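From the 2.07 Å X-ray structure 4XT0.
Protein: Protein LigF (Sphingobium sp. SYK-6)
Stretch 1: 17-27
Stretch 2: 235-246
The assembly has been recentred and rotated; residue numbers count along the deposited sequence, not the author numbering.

Stretch 1 17-27: SLKPLATLYEK
Stretch 2 (235-246) ARPAIKEMFEKS

What fixes one end of this contact most firmly? A two-pronged salt bridge does: Arg236 NE donates to Glu26 OE2 at 2.9 Å and Arg236 NH2 donates to Glu26 OE1 at 3.1 Å, with N-H...O angles of 162° and 172°. The carboxylate therefore meets the edge of the guanidinium near its plane, so charge attraction and two nearly straight hydrogen bonds act together. Glu26 reaches this position with chi1 and chi2 both m (-71° and -81°) and chi3 near 6°; Arg236 bends to meet it with chi1 m, chi2 t, chi3 p and chi4 88°. Arg236, with phi/psi -65/136, occupies the N-cap position of the second helix.

How does water extend this polar network? One water donates to Glu26 OE1 (2.9 Å) and accepts from Ala238 N (3.1 Å), linking the carboxylate to an amide in the first turn of the opposing helix. A second donates to both Tyr25 O and Glu241 OE1, each at 2.8 Å, and so joins the backbone near the end of one helix to a side chain on the other. Glu241, extended with chi1 and chi2 t, also forms a salt bridge within its own stretch, where Lys245 NZ, just past the helix, donates to Glu241 OE2 at 2.8 Å.

What backbone arrangement brings these groups together? Two helices, 17-26 and 237-244, approach to 8.7 Å between axes, their N-to-C directions 120° apart. The first begins earlier in the chain and is kinked at Pro20, whose nitrogen cannot donate to the preceding turn; i-to-i+4 bonding continues beyond it, as in Glu26 N to Ala22 O, 2.8 Å. In the second, Lys240 N to Arg236 O (3.0 Å) opens a regular series, and Lys245 is first to leave helical phi/psi, at -102/18. The CA atoms of Glu26 and Ala238 lie 5.2 Å apart, those of Ala22 and Ile239 6.4 Å. Small side chains accompany this close approach: Ala238 CB lies 3.4 Å from Glu26 OE1 and 3.6 Å from Tyr25 O, while Ala22 CB meets Ile239 CD1 at 3.9 Å, with Ile239 in the mm rotamer.

Which side chains fill the space between the helices? Met242 (chi1 t, chi2 t, chi3 p) is a knob set among Leu18, Leu21, Ala22 and Tyr25. Its CE reaches Leu18 CD1 at 3.8 Å, its CG lies 4.0 Å from Leu21 CG, and its SD is 3.8 Å from Ala22 CB. Tyr25, chi1 m and chi2 -81°, turns one ring face to Met242 CA, 3.9 Å from the centroid and 11° off the normal, a CH-pi contact. Glu241 and Lys245 border the ring edge, with Tyr25 CD1 3.5 Å from Glu241 CD. Farther out, Leu18 CD1 touches Phe243 CZ at 4.1 Å, and Leu21 CD2 lies 4.0 Å from Ser246 OG, which donates to Met242 O at 2.6 Å.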

# COMPACT_ATOMS: atom_id res chain seq x y z
N SER A 17 -7.37 -1.00 13.25
CA SER A 17 -7.75 -2.09 14.16
C SER A 17 -9.04 -2.81 13.74
O SER A 17 -9.18 -4.01 13.96
CB SER A 17 -7.93 -1.54 15.59
OG SER A 17 -6.69 -1.15 16.16
N LEU A 18 -9.99 -2.07 13.17
CA LEU A 18 -11.26 -2.68 12.81
C LEU A 18 -11.11 -3.82 11.78
O LEU A 18 -11.87 -4.78 11.82
CB LEU A 18 -12.23 -1.61 12.27
CG LEU A 18 -13.65 -2.10 11.92
CD1 LEU A 18 -14.71 -1.02 12.21
CD2 LEU A 18 -13.75 -2.54 10.46
N LYS A 19 -10.13 -3.72 10.88
CA LYS A 19 -10.01 -4.67 9.78
C LYS A 19 -9.86 -6.12 10.29
O LYS A 19 -10.73 -6.95 10.00
CB LYS A 19 -8.85 -4.30 8.84
CG LYS A 19 -8.88 -2.85 8.29
CD LYS A 19 -7.75 -2.65 7.25
CE LYS A 19 -7.45 -1.18 6.92
NZ LYS A 19 -6.18 -1.06 6.12
N PRO A 20 -8.80 -6.43 11.09
CA PRO A 20 -8.78 -7.84 11.53
C PRO A 20 -9.84 -8.19 12.58
O PRO A 20 -10.21 -9.36 12.72
CB PRO A 20 -7.36 -8.01 12.12
CG PRO A 20 -6.96 -6.62 12.57
CD PRO A 20 -7.63 -5.67 11.58
N LEU A 21 -10.33 -7.19 13.31
CA LEU A 21 -11.36 -7.44 14.30
C LEU A 21 -12.64 -7.91 13.60
O LEU A 21 -13.23 -8.92 13.99
CB LEU A 21 -11.60 -6.17 15.13
CG LEU A 21 -12.25 -6.26 16.52
CD1 LEU A 21 -11.45 -7.14 17.45
CD2 LEU A 21 -12.44 -4.86 17.12
N ALA A 22 -13.06 -7.18 12.57
CA ALA A 22 -14.24 -7.57 11.79
C ALA A 22 -14.03 -8.93 11.10
O ALA A 22 -14.93 -9.77 11.07
CB ALA A 22 -14.57 -6.48 10.75
N THR A 23 -12.83 -9.16 10.57
CA THR A 23 -12.51 -10.43 9.92
C THR A 23 -12.68 -11.61 10.90
O THR A 23 -13.29 -12.61 10.56
CB THR A 23 -11.08 -10.40 9.36
OG1 THR A 23 -10.99 -9.32 8.41
CG2 THR A 23 -10.71 -11.72 8.64
N LEU A 24 -12.18 -11.45 12.12
CA LEU A 24 -12.27 -12.50 13.14
C LEU A 24 -13.73 -12.83 13.48
O LEU A 24 -14.11 -14.00 13.57
CB LEU A 24 -11.51 -12.07 14.41
CG LEU A 24 -9.98 -12.07 14.27
CD1 LEU A 24 -9.34 -11.16 15.33
CD2 LEU A 24 -9.43 -13.51 14.33
N TYR A 25 -14.55 -11.80 13.67
CA TYR A 25 -15.96 -12.02 13.99
C TYR A 25 -16.73 -12.57 12.80
O TYR A 25 -17.63 -13.37 12.96
CB TYR A 25 -16.63 -10.72 14.46
CG TYR A 25 -16.34 -10.35 15.89
CD1 TYR A 25 -17.05 -10.93 16.93
CD2 TYR A 25 -15.37 -9.40 16.20
CE1 TYR A 25 -16.79 -10.59 18.25
CE2 TYR A 25 -15.10 -9.06 17.51
CZ TYR A 25 -15.82 -9.65 18.53
OH TYR A 25 -15.56 -9.30 19.83
N GLU A 26 -16.39 -12.12 11.59
CA GLU A 26 -17.12 -12.62 10.42
C GLU A 26 -16.83 -14.10 10.20
O GLU A 26 -17.68 -14.84 9.70
CB GLU A 26 -16.75 -11.82 9.16
CG GLU A 26 -17.30 -10.40 9.15
CD GLU A 26 -18.76 -10.31 8.72
OE1 GLU A 26 -19.43 -11.36 8.53
OE2 GLU A 26 -19.26 -9.17 8.58
N LYS A 27 -15.63 -14.53 10.59
CA LYS A 27 -15.24 -15.93 10.36
C LYS A 27 -15.57 -16.82 11.56
O LYS A 27 -15.34 -18.03 11.55
CB LYS A 27 -13.75 -15.99 10.01
CG LYS A 27 -13.48 -15.28 8.67
CD LYS A 27 -12.01 -15.45 8.22
CE LYS A 27 -11.72 -16.88 7.79
NZ LYS A 27 -12.67 -17.39 6.74
N ALA A 235 -25.58 -3.49 9.43
CA ALA A 235 -26.68 -4.40 9.75
C ALA A 235 -26.24 -5.88 9.84
O ALA A 235 -27.00 -6.73 10.33
CB ALA A 235 -27.79 -4.26 8.72
N ARG A 236 -25.03 -6.20 9.37
CA ARG A 236 -24.54 -7.58 9.40
C ARG A 236 -24.39 -8.05 10.84
O ARG A 236 -23.88 -7.30 11.66
CB ARG A 236 -23.21 -7.71 8.66
CG ARG A 236 -23.26 -7.33 7.18
CD ARG A 236 -21.89 -7.49 6.52
NE ARG A 236 -21.36 -8.85 6.65
CZ ARG A 236 -21.63 -9.83 5.79
NH1 ARG A 236 -22.38 -9.59 4.73
NH2 ARG A 236 -21.12 -11.04 5.98
N PRO A 237 -24.83 -9.28 11.14
CA PRO A 237 -24.76 -9.79 12.52
C PRO A 237 -23.35 -9.78 13.12
O PRO A 237 -23.21 -9.45 14.29
CB PRO A 237 -25.29 -11.23 12.38
CG PRO A 237 -26.25 -11.13 11.23
CD PRO A 237 -25.58 -10.20 10.26
N ALA A 238 -22.33 -10.13 12.34
CA ALA A 238 -20.96 -10.17 12.86
C ALA A 238 -20.43 -8.76 13.17
O ALA A 238 -19.64 -8.58 14.09
CB ALA A 238 -20.01 -10.88 11.86
N ILE A 239 -20.87 -7.77 12.39
CA ILE A 239 -20.45 -6.39 12.61
C ILE A 239 -21.14 -5.81 13.85
O ILE A 239 -20.50 -5.16 14.68
CB ILE A 239 -20.75 -5.50 11.38
CG1 ILE A 239 -19.95 -5.98 10.15
CG2 ILE A 239 -20.43 -4.04 11.68
CD1 ILE A 239 -18.41 -5.98 10.31
N LYS A 240 -22.45 -6.06 13.98
CA LYS A 240 -23.15 -5.69 15.21
C LYS A 240 -22.52 -6.39 16.42
O LYS A 240 -22.34 -5.77 17.47
CB LYS A 240 -24.65 -6.02 15.13
CG LYS A 240 -25.44 -5.12 14.19
CD LYS A 240 -26.94 -5.36 14.32
CE LYS A 240 -27.74 -4.55 13.29
NZ LYS A 240 -27.62 -3.06 13.45
N GLU A 241 -22.18 -7.67 16.28
CA GLU A 241 -21.54 -8.39 17.38
C GLU A 241 -20.19 -7.76 17.77
O GLU A 241 -19.87 -7.65 18.96
CB GLU A 241 -21.32 -9.86 17.02
CG GLU A 241 -20.73 -10.69 18.15
CD GLU A 241 -20.27 -12.07 17.69
OE1 GLU A 241 -20.33 -12.33 16.47
OE2 GLU A 241 -19.83 -12.87 18.54
N MET A 242 -19.42 -7.35 16.77
CA MET A 242 -18.12 -6.72 16.99
C MET A 242 -18.29 -5.48 17.87
O MET A 242 -17.62 -5.31 18.90
CB MET A 242 -17.46 -6.37 15.65
CG MET A 242 -16.14 -5.61 15.79
SD MET A 242 -15.43 -5.09 14.22
CE MET A 242 -16.71 -3.97 13.64
N PHE A 243 -19.22 -4.61 17.49
CA PHE A 243 -19.43 -3.37 18.24
C PHE A 243 -20.04 -3.63 19.62
O PHE A 243 -19.77 -2.90 20.58
CB PHE A 243 -20.31 -2.40 17.44
CG PHE A 243 -19.60 -1.72 16.30
CD1 PHE A 243 -18.57 -0.83 16.54
CD2 PHE A 243 -19.98 -1.96 14.99
CE1 PHE A 243 -17.92 -0.19 15.49
CE2 PHE A 243 -19.34 -1.33 13.93
CZ PHE A 243 -18.30 -0.45 14.18
N GLU A 244 -20.86 -4.67 19.72
CA GLU A 244 -21.49 -5.01 20.98
C GLU A 244 -20.47 -5.51 22.00
O GLU A 244 -20.59 -5.26 23.20
CB GLU A 244 -22.57 -6.07 20.78
CG GLU A 244 -23.27 -6.50 22.07
CD GLU A 244 -23.56 -8.00 22.12
OE1 GLU A 244 -23.61 -8.55 23.24
OE2 GLU A 244 -23.73 -8.62 21.04
N LYS A 245 -19.46 -6.23 21.51
CA LYS A 245 -18.50 -6.89 22.39
C LYS A 245 -17.18 -6.14 22.51
O LYS A 245 -16.18 -6.70 22.94
CB LYS A 245 -18.25 -8.33 21.91
CG LYS A 245 -19.38 -9.27 22.27
CD LYS A 245 -19.14 -10.67 21.73
CE LYS A 245 -20.31 -11.58 22.09
NZ LYS A 245 -20.25 -12.83 21.29
N SER A 246 -17.19 -4.87 22.13
CA SER A 246 -15.98 -4.07 22.18
C SER A 246 -16.18 -2.89 23.14
O SER A 246 -15.76 -1.76 22.88
CB SER A 246 -15.60 -3.58 20.78
OG SER A 246 -15.26 -4.67 19.92
OXT SER A 246 -16.78 -3.06 24.20
O HOH W 1 -18.70 -14.28 15.37
O HOH W 2 -22.19 -11.17 9.43